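PDB 1QDD: lithostathine-1-alpha from Homo sapiens, which might inhibit spontaneous calcium carbonate precipitation and may be associated with pancreas and brain regeneration. Local coordinates for residues Asp31-Thr34 / Trp35-Asp39; Ser64-Glu68 / Ser69-Asp73. The protein carries 1 engineered substitution. All coordinates share one frame; numbering follows the deposited sequence.

Contact 1. Residues Asp31-Thr34 / Trp35-Asp39; sequences DRET and WVDAD
The carboxylates of Glu33 and Asp37 lie near each other at the start of helix 35-44, their planes turned 69° apart and their side chains crossing at about a right angle. The Glu33 chain bends about its CB-CG bond (chi2 -77°), which brings OE1 to 3.9 Å from Asp37 CB. The nearest oxygens of the two, Glu33 OE1 and Asp37 OD2, remain 4.2 Å apart, and one water joins them, giving a hydrogen to each and taking one from the backbone N of Thr34; such bridging probably eases the repulsion between the two acids. The indole of Trp35 has Val36 CG2 at its edge, in the ring plane, while His81 stacks on the ring, Trp77 meets it edge-to-face and Ile78 O takes its NE1 hydrogen. Thr34 turns its hydroxyl between its own N and C (chi1 65°), where OG1 accepts a weak bond from Asp37 N at 3.3 Å. Thr34 O accepts the first helical bond, from Ala38 N at 2.9 Å. Thr34 is thus the N-cap of the helix, at the junction where strand 24-33 of the C-type lectin fold gives way to helix 35-44.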
# COMPACT_ATOMS: atom_id res chain seq x y z
N ASP A 31 12.51 1.90 -4.66
CA ASP A 31 12.81 1.05 -5.80
C ASP A 31 11.66 1.04 -6.79
O ASP A 31 10.50 0.84 -6.36
CB ASP A 31 13.01 -0.36 -5.27
CG ASP A 31 13.45 -1.37 -6.31
OD1 ASP A 31 13.95 -0.97 -7.38
OD2 ASP A 31 13.28 -2.57 -6.01
N ARG A 32 11.93 1.15 -8.07
CA ARG A 32 10.91 1.16 -9.12
C ARG A 32 10.72 -0.23 -9.69
O ARG A 32 11.62 -0.83 -10.29
CB ARG A 32 11.30 2.18 -10.20
CG ARG A 32 11.33 3.61 -9.69
CD ARG A 32 12.69 4.00 -9.12
NE ARG A 32 12.82 5.45 -9.07
CZ ARG A 32 12.24 6.27 -8.20
NH1 ARG A 32 11.47 5.78 -7.24
NH2 ARG A 32 12.45 7.58 -8.31
N GLU A 33 9.58 -0.84 -9.40
CA GLU A 33 9.23 -2.20 -9.77
C GLU A 33 7.81 -2.25 -10.34
O GLU A 33 7.01 -1.36 -10.05
CB GLU A 33 9.31 -3.13 -8.55
CG GLU A 33 10.64 -3.23 -7.84
CD GLU A 33 11.70 -4.06 -8.51
OE1 GLU A 33 11.44 -4.79 -9.49
OE2 GLU A 33 12.86 -4.03 -8.04
N THR A 34 7.51 -3.29 -11.11
CA THR A 34 6.14 -3.51 -11.55
C THR A 34 5.24 -3.81 -10.35
O THR A 34 5.74 -4.17 -9.28
CB THR A 34 6.04 -4.67 -12.57
OG1 THR A 34 6.41 -5.86 -11.87
CG2 THR A 34 6.91 -4.46 -13.79
N TRP A 35 3.92 -3.72 -10.51
CA TRP A 35 3.01 -3.97 -9.40
C TRP A 35 3.20 -5.35 -8.80
O TRP A 35 3.31 -5.51 -7.57
CB TRP A 35 1.57 -3.73 -9.84
CG TRP A 35 0.54 -3.84 -8.75
CD1 TRP A 35 0.00 -2.83 -8.01
CD2 TRP A 35 -0.12 -5.03 -8.30
NE1 TRP A 35 -0.93 -3.30 -7.11
CE2 TRP A 35 -1.02 -4.66 -7.28
CE3 TRP A 35 -0.04 -6.38 -8.67
CZ2 TRP A 35 -1.80 -5.59 -6.59
CZ3 TRP A 35 -0.83 -7.31 -7.99
CH2 TRP A 35 -1.68 -6.89 -6.96
N VAL A 36 3.28 -6.39 -9.65
CA VAL A 36 3.47 -7.76 -9.16
C VAL A 36 4.78 -7.94 -8.42
O VAL A 36 4.86 -8.58 -7.37
CB VAL A 36 3.38 -8.77 -10.32
CG1 VAL A 36 3.82 -10.17 -9.92
CG2 VAL A 36 1.95 -8.83 -10.86
N ASP A 37 5.87 -7.39 -8.95
CA ASP A 37 7.19 -7.50 -8.35
C ASP A 37 7.28 -6.73 -7.03
O ASP A 37 7.94 -7.20 -6.09
CB ASP A 37 8.29 -7.09 -9.32
CG ASP A 37 8.50 -8.09 -10.45
OD1 ASP A 37 7.98 -9.21 -10.37
OD2 ASP A 37 9.19 -7.73 -11.43
N ALA A 38 6.57 -5.61 -6.90
CA ALA A 38 6.49 -4.86 -5.65
C ALA A 38 5.74 -5.68 -4.60
O ALA A 38 6.22 -5.78 -3.46
CB ALA A 38 5.82 -3.52 -5.89
N ASP A 39 4.61 -6.28 -4.96
CA ASP A 39 3.89 -7.10 -3.99
C ASP A 39 4.72 -8.30 -3.54
O ASP A 39 4.70 -8.64 -2.35
CB ASP A 39 2.54 -7.53 -4.55
CG ASP A 39 1.61 -8.09 -3.49
OD1 ASP A 39 1.19 -7.35 -2.57
OD2 ASP A 39 1.28 -9.29 -3.55
O HOH W 1 9.87 -5.17 -11.58

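Contact 2. Residues Ser64-Glu68 / Ser69-Asp73; sequences SLIKE and SGTDD
Ser69 OG donates to Ile66 O over 2.7 Å, in the carbonyl plane, and the same oxygen takes a second hydrogen from Ser69 N at 3.2 Å, this donor standing well above that plane. One residue thereby grips the carbonyl through both backbone and side chain. The hydroxyl reaches it because chi1 of 77° folds OG back over the main chain. Ser69 N also makes a weak bond to Leu65 O, so its hydrogen is shared between two carbonyls of the last turn. Next along, Gly70 N donates to Lys67 O at 3.1 Å, and here the chain leaves the helix with positive phi (81°). Between the two segments, Ile66 CG2 and Thr71 CG2 make an apolar contact, side by side 3.8 Å apart; Phe28 of strand 24-33 also touches Thr71. Further out, Ser69 OG accepts from Thr71 N at 3.1 Å, and Thr71 OG1 from Asp73 N, two successive ST turns; Glu30 of strand 24-33 binds the Thr71 hydroxyl as well. A water links Thr71 O to Lys67 O, weakly at the latter. Ser69 OG, at once donor and acceptor, joins a carbonyl of the last helical turn to the departing loop, and these two bonds probably hold its rotation.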
# COMPACT_ATOMS: atom_id res chain seq x y z
N SER A 64 1.27 10.72 4.87
CA SER A 64 2.26 11.39 5.71
C SER A 64 3.59 10.67 5.66
O SER A 64 4.67 11.30 5.59
CB SER A 64 1.75 11.51 7.15
OG SER A 64 1.99 10.36 7.92
N LEU A 65 3.59 9.35 5.68
CA LEU A 65 4.78 8.52 5.59
C LEU A 65 5.53 8.77 4.30
O LEU A 65 6.77 8.91 4.27
CB LEU A 65 4.37 7.05 5.72
CG LEU A 65 5.51 6.04 5.79
CD1 LEU A 65 6.31 6.23 7.07
CD2 LEU A 65 4.99 4.61 5.73
N ILE A 66 4.83 8.85 3.18
CA ILE A 66 5.45 9.12 1.88
C ILE A 66 6.03 10.52 1.88
O ILE A 66 7.18 10.74 1.45
CB ILE A 66 4.47 8.89 0.73
CG1 ILE A 66 4.03 7.42 0.66
CG2 ILE A 66 5.13 9.32 -0.58
CD1 ILE A 66 2.78 7.19 -0.17
N LYS A 67 5.29 11.53 2.31
CA LYS A 67 5.77 12.91 2.35
C LYS A 67 7.01 13.05 3.22
O LYS A 67 7.98 13.72 2.83
CB LYS A 67 4.65 13.84 2.83
CG LYS A 67 3.60 14.17 1.78
CD LYS A 67 2.90 15.49 2.12
CE LYS A 67 3.44 16.62 1.26
NZ LYS A 67 3.63 17.87 2.04
N GLU A 68 7.06 12.41 4.37
CA GLU A 68 8.19 12.47 5.29
C GLU A 68 9.47 11.86 4.76
O GLU A 68 10.58 12.22 5.20
CB GLU A 68 7.78 11.84 6.64
CG GLU A 68 6.85 12.75 7.43
CD GLU A 68 6.33 12.15 8.72
OE1 GLU A 68 6.83 11.09 9.15
OE2 GLU A 68 5.43 12.76 9.33
N SER A 69 9.40 11.00 3.75
CA SER A 69 10.56 10.43 3.11
C SER A 69 11.34 11.46 2.30
O SER A 69 12.51 11.19 1.98
CB SER A 69 10.19 9.28 2.16
OG SER A 69 9.65 9.76 0.94
N GLY A 70 10.72 12.55 1.87
CA GLY A 70 11.37 13.51 1.00
C GLY A 70 11.37 13.13 -0.46
O GLY A 70 12.00 13.84 -1.26
N THR A 71 10.70 12.06 -0.88
CA THR A 71 10.69 11.63 -2.27
C THR A 71 10.19 12.71 -3.24
O THR A 71 9.29 13.47 -2.91
CB THR A 71 9.88 10.33 -2.45
OG1 THR A 71 10.11 9.80 -3.77
CG2 THR A 71 8.38 10.47 -2.25
N ASP A 72 10.74 12.69 -4.45
CA ASP A 72 10.26 13.48 -5.58
C ASP A 72 9.38 12.67 -6.53
O ASP A 72 8.96 13.17 -7.58
CB ASP A 72 11.44 14.08 -6.37
CG ASP A 72 12.20 15.13 -5.56
OD1 ASP A 72 13.43 14.95 -5.40
OD2 ASP A 72 11.53 16.05 -5.04
N ASP A 73 9.02 11.43 -6.17
CA ASP A 73 8.19 10.58 -7.01
C ASP A 73 6.77 11.10 -7.23
O ASP A 73 6.20 11.74 -6.36
CB ASP A 73 8.14 9.16 -6.42
CG ASP A 73 9.41 8.37 -6.61
OD1 ASP A 73 9.42 7.18 -6.21
OD2 ASP A 73 10.42 8.87 -7.14
O HOH W 2 7.77 14.14 -0.55

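Contact 1 closes before contact 2 opens along the chain, and their centres lie 18 Å apart, yet they touch through one salt bridge: Arg32 NH2 reaches Asp73 OD2 at 2.7 Å. Strand 24-33, which leads into the helix start of contact 1, thus also holds the loop that follows helix 56-68 in contact 2. Asp73 is tied in addition to Ser137 of strand 136-143, a neighbour of strand 24-33 in the sheet, and Arg32 packs on the same serine. The two contacts therefore mark opposite events, one the beginning of a helix at 35-39, the other the departure of the chain from helix 56-68 into the loop 69-73. The glycan pocket is formed by other residues, Glu2, Ala3, Thr5, Glu6 and Pro8 near the N-terminus.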